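Amine oxidase (Emericella nidulans, PDB 3PGB) oxidises primary amines as a copper amine oxidase, using a bound copper ion and a topaquinone cofactor formed from one of its own tyrosines. Local coordinates at the interface of chains A and B. Sequence-based numbering; all coordinates share one arbitrary frame. Chains: chain A/B, Putative uncharacterized protein.

Both contacts belong to the two-fold symmetric interface of the A-B pair, so each recurs with the chains exchanged. The centres of their C-alpha atoms lie about 41 Å apart and they share no residue. In contact 1 the first residues of B strand 570-580 meet an A loop, 629-634; in contact 2 the A segment 313-323 meets the end of B 3-10 helix 729-732, the turn into strand 736-742, and B:Phe752. Their centres are about 18 Å (contact 1) and 28 Å (contact 2) from A:Asp403, the predicted catalytic proton acceptor. Widely spaced anchors of this kind should restrain how the subunits rock against each other.

Contact 1: the interface of chains A and B. Residues chain A 629-634; chain B 570-573.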
# COMPACT_ATOMS: atom_id res chain seq x y z
N VAL A 629 13.79 12.65 -14.14
CA VAL A 629 14.55 13.44 -15.11
C VAL A 629 13.75 14.66 -15.55
O VAL A 629 12.59 14.55 -15.93
CB VAL A 629 14.92 12.60 -16.36
CG1 VAL A 629 15.85 13.37 -17.28
CG2 VAL A 629 15.55 11.26 -15.95
N LEU A 630 14.38 15.83 -15.47
CA LEU A 630 13.77 17.09 -15.88
C LEU A 630 14.23 17.40 -17.31
O LEU A 630 15.42 17.30 -17.61
CB LEU A 630 14.20 18.22 -14.95
CG LEU A 630 13.88 18.06 -13.46
CD1 LEU A 630 14.55 19.19 -12.67
CD2 LEU A 630 12.37 18.04 -13.22
N ASN A 631 13.29 17.76 -18.17
CA ASN A 631 13.59 18.03 -19.58
C ASN A 631 14.46 16.94 -20.23
O ASN A 631 15.47 17.23 -20.86
CB ASN A 631 14.27 19.40 -19.72
CG ASN A 631 14.38 19.86 -21.17
OD1 ASN A 631 13.69 19.34 -22.05
ND2 ASN A 631 15.25 20.84 -21.41
N SER A 632 14.05 15.68 -20.06
CA SER A 632 14.82 14.54 -20.56
C SER A 632 15.33 14.74 -21.99
O SER A 632 14.57 15.12 -22.88
CB SER A 632 13.97 13.26 -20.50
OG SER A 632 14.56 12.22 -21.25
N SER A 633 16.62 14.48 -22.18
CA SER A 633 17.22 14.49 -23.51
C SER A 633 16.76 13.28 -24.33
O SER A 633 16.69 13.34 -25.56
CB SER A 633 18.75 14.50 -23.42
OG SER A 633 19.23 15.69 -22.81
N ASN A 634 16.44 12.17 -23.66
CA ASN A 634 15.94 10.98 -24.34
C ASN A 634 14.54 11.18 -24.94
O ASN A 634 14.25 10.74 -26.05
CB ASN A 634 15.85 9.79 -23.38
CG ASN A 634 17.20 9.29 -22.95
OD1 ASN A 634 18.24 9.71 -23.46
ND2 ASN A 634 17.19 8.37 -21.99
N THR B 570 25.96 17.83 -23.38
CA THR B 570 25.43 17.36 -22.10
C THR B 570 24.04 16.76 -22.29
O THR B 570 23.34 17.05 -23.27
CB THR B 570 25.38 18.48 -21.03
OG1 THR B 570 24.40 19.46 -21.38
CG2 THR B 570 26.73 19.16 -20.88
N ARG B 571 23.65 15.91 -21.35
CA ARG B 571 22.35 15.26 -21.41
C ARG B 571 21.61 15.42 -20.09
O ARG B 571 22.20 15.32 -19.02
CB ARG B 571 22.51 13.78 -21.77
CG ARG B 571 22.89 13.58 -23.22
CD ARG B 571 22.61 12.18 -23.72
NE ARG B 571 22.15 12.24 -25.11
CZ ARG B 571 20.90 12.04 -25.52
NH1 ARG B 571 19.92 11.73 -24.68
NH2 ARG B 571 20.62 12.14 -26.82
N ASN B 572 20.31 15.67 -20.19
CA ASN B 572 19.46 15.77 -19.03
C ASN B 572 19.03 14.36 -18.63
O ASN B 572 18.28 13.70 -19.35
CB ASN B 572 18.27 16.66 -19.31
CG ASN B 572 18.68 18.07 -19.75
OD1 ASN B 572 19.74 18.56 -19.36
ND2 ASN B 572 17.85 18.70 -20.56
N THR B 573 19.55 13.91 -17.50
CA THR B 573 19.46 12.52 -17.07
C THR B 573 19.19 12.50 -15.56
O THR B 573 18.54 13.40 -15.05
CB THR B 573 20.76 11.75 -17.45
OG1 THR B 573 20.71 10.41 -16.96
CG2 THR B 573 21.99 12.44 -16.89
O HOH W 1 17.74 11.70 -20.97
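B:Asn572, at the start of strand 570-580, reaches into the A loop 629-634 and has 76 Å² of its surface hidden there. Its CG stands anti to its own carbonyl carbon (chi1 -58°), which turns the side chain towards the loop. CB packs on two backbone carbonyl oxygens, A:Leu630 O and A:Asn631 O. Beyond it, CG lies 3.5 Å from A:Asn631 O, and at the tip the amide nitrogen ND2 donates to that same oxygen at 2.8 Å. The bond is nearly straight, 162° at the hydrogen; the acceptor lies in the plane of the donor amide, whereas ND2 sits above the carbonyl plane. The A:Asn631 amide crosses obliquely, its plane turned 43° from that of B:Asn572.

The backbone of B:Asn572 is held as well. Its N donates to the hydroxyl A:Ser633 OG at 2.8 Å, and its O receives a weak bond from A:Ser633 N. Water 1 joins B:Asn572 O, at 2.6 Å, to A:Ser632 OG and A:Asn634 N. A:Val629 CG1, anti to its backbone N, rests against B:Thr573 CA at 3.7 Å. On the other flank, the guanidinium carbon B:Arg571 CZ lies 3.9 Å from A:Ser633 CB.

Gripping both the amide tip and the backbone of one residue, the patch pins the strand start to the neighbouring subunit's loop and so helps hold the two subunits together.

Contact 2: the interface of chains A and B. Residues chain A 313-317, 319, 323; chain B 731-734, 736, 752.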
# COMPACT_ATOMS: atom_id res chain seq x y z
N THR A 313 15.44 -18.60 -13.22
CA THR A 313 14.30 -18.46 -12.30
C THR A 313 13.93 -19.75 -11.55
O THR A 313 13.13 -19.70 -10.62
CB THR A 313 13.07 -17.98 -13.06
OG1 THR A 313 12.79 -18.89 -14.14
CG2 THR A 313 13.31 -16.59 -13.62
N GLU A 314 14.50 -20.87 -11.98
CA GLU A 314 14.36 -22.17 -11.31
C GLU A 314 14.60 -22.10 -9.80
O GLU A 314 15.31 -21.21 -9.30
CB GLU A 314 15.37 -23.18 -11.91
CG GLU A 314 16.86 -22.75 -11.76
CD GLU A 314 17.88 -23.67 -12.47
OE1 GLU A 314 19.07 -23.62 -12.08
OE2 GLU A 314 17.50 -24.41 -13.41
N GLN A 315 14.03 -23.05 -9.07
CA GLN A 315 14.26 -23.15 -7.63
C GLN A 315 15.76 -23.27 -7.34
O GLN A 315 16.47 -24.00 -8.02
CB GLN A 315 13.52 -24.36 -7.05
CG GLN A 315 13.52 -24.44 -5.52
CD GLN A 315 14.84 -24.91 -4.94
OE1 GLN A 315 15.59 -25.66 -5.57
NE2 GLN A 315 15.14 -24.46 -3.72
N ARG A 316 16.24 -22.55 -6.33
CA ARG A 316 17.65 -22.65 -5.94
C ARG A 316 17.90 -22.30 -4.48
O ARG A 316 17.35 -21.33 -3.96
CB ARG A 316 18.50 -21.73 -6.81
CG ARG A 316 19.98 -21.92 -6.60
CD ARG A 316 20.78 -21.34 -7.74
NE ARG A 316 21.08 -19.94 -7.50
CZ ARG A 316 22.31 -19.42 -7.40
NH1 ARG A 316 23.39 -20.18 -7.53
NH2 ARG A 316 22.44 -18.11 -7.19
N GLY A 317 18.76 -23.09 -3.84
CA GLY A 317 19.14 -22.87 -2.45
C GLY A 317 18.43 -23.81 -1.50
O GLY A 317 17.72 -24.73 -1.93
N VAL A 319 15.80 -25.48 0.69
CA VAL A 319 14.36 -25.50 0.86
C VAL A 319 14.08 -25.33 2.35
O VAL A 319 14.64 -26.06 3.16
CB VAL A 319 13.73 -26.81 0.37
CG1 VAL A 319 12.22 -26.76 0.54
CG2 VAL A 319 14.10 -27.06 -1.09
N ASP A 323 8.23 -26.41 3.85
CA ASP A 323 7.75 -25.73 2.64
C ASP A 323 7.17 -26.69 1.61
O ASP A 323 6.38 -26.28 0.76
CB ASP A 323 8.86 -24.87 2.00
CG ASP A 323 8.30 -23.84 1.02
OD1 ASP A 323 7.29 -23.18 1.33
OD2 ASP A 323 8.88 -23.68 -0.07
N ARG B 731 13.45 -17.59 -4.37
CA ARG B 731 13.70 -18.67 -5.33
C ARG B 731 14.02 -20.01 -4.65
O ARG B 731 14.12 -21.03 -5.32
CB ARG B 731 14.83 -18.29 -6.30
N GLU B 732 14.19 -20.02 -3.33
CA GLU B 732 14.46 -21.26 -2.63
C GLU B 732 13.19 -22.04 -2.31
O GLU B 732 13.26 -23.19 -1.87
CB GLU B 732 15.30 -21.00 -1.38
CG GLU B 732 14.55 -20.45 -0.19
CD GLU B 732 15.47 -19.89 0.89
OE1 GLU B 732 16.61 -19.46 0.57
OE2 GLU B 732 15.05 -19.87 2.06
N THR B 733 12.03 -21.43 -2.54
CA THR B 733 10.76 -22.12 -2.33
C THR B 733 10.48 -23.18 -3.40
O THR B 733 10.80 -23.01 -4.58
CB THR B 733 9.58 -21.13 -2.26
OG1 THR B 733 8.42 -21.80 -1.76
CG2 THR B 733 9.27 -20.53 -3.63
N VAL B 734 9.88 -24.29 -2.96
CA VAL B 734 9.36 -25.32 -3.86
C VAL B 734 8.02 -24.91 -4.49
O VAL B 734 7.63 -25.43 -5.54
CB VAL B 734 9.18 -26.70 -3.14
CG1 VAL B 734 10.53 -27.25 -2.66
CG2 VAL B 734 8.20 -26.59 -1.98
N MET B 736 6.66 -23.05 -6.56
CA MET B 736 6.77 -22.33 -7.81
C MET B 736 6.57 -23.34 -8.93
O MET B 736 6.53 -24.55 -8.68
CB MET B 736 8.16 -21.70 -7.93
CG MET B 736 9.31 -22.70 -7.77
SD MET B 736 10.91 -22.02 -8.23
CE MET B 736 10.59 -21.58 -9.94
N PHE B 752 8.79 -28.65 -8.95
CA PHE B 752 9.89 -28.42 -7.99
C PHE B 752 9.72 -29.04 -6.60
O PHE B 752 10.18 -28.47 -5.60
CB PHE B 752 10.18 -26.92 -7.88
CG PHE B 752 10.55 -26.29 -9.18
CD1 PHE B 752 11.86 -26.34 -9.65
CD2 PHE B 752 9.59 -25.66 -9.96
CE1 PHE B 752 12.20 -25.78 -10.85
CE2 PHE B 752 9.93 -25.09 -11.17
CZ PHE B 752 11.25 -25.14 -11.62
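A:Gln315 lies across the B turn 731-734 with its CA and CB against apolar groups and its CG and amide among backbone carbonyls, hiding 86 Å² of its surface. CG is anti to the backbone N (chi1 -171°), and a bend at chi2 (-76°) swings the amide towards B:Glu732. NE2 donates to B:Glu732 O at 2.9 Å and, within its own chain, to A:Gly317 O at 3.2 Å. Both acceptors lie close to the amide plane, which helps to fix the rotation of that plane, yet NE2 stands well above each carbonyl plane. Next along the chain, A:Arg316 N donates to B:Arg731 O at 2.8 Å, so backbone and side chain both grip the end of 3-10 helix 729-732.

The stem meets two groups that pack on each other: B:Met736 SD sits 4.2 Å above the plane of the B:Phe752 ring, over its centre. A:Gln315 CB touches B:Phe752 CD1 at 3.7 Å while its CA packs on the same sulfur. A bend at chi3 (-59°) brings the methionine methyl CE towards the A:Thr313 carbonyl.

The A:Val319 and B:Val734 side chains cross at about a right angle, CG1 against CG1. A:Asp323 and B:Thr733 cross likewise, whereas A:Asp323 slides past B:Val734 in the opposite direction. A:Asp323 OD2, a carboxylate oxygen, accepts from B:Val734 N at 3.1 Å, nearly along its own C-O axis. The same A:Asp323 OD2 takes the hydroxyl B:Thr733 OG1 on its syn lone pair at 2.6 Å.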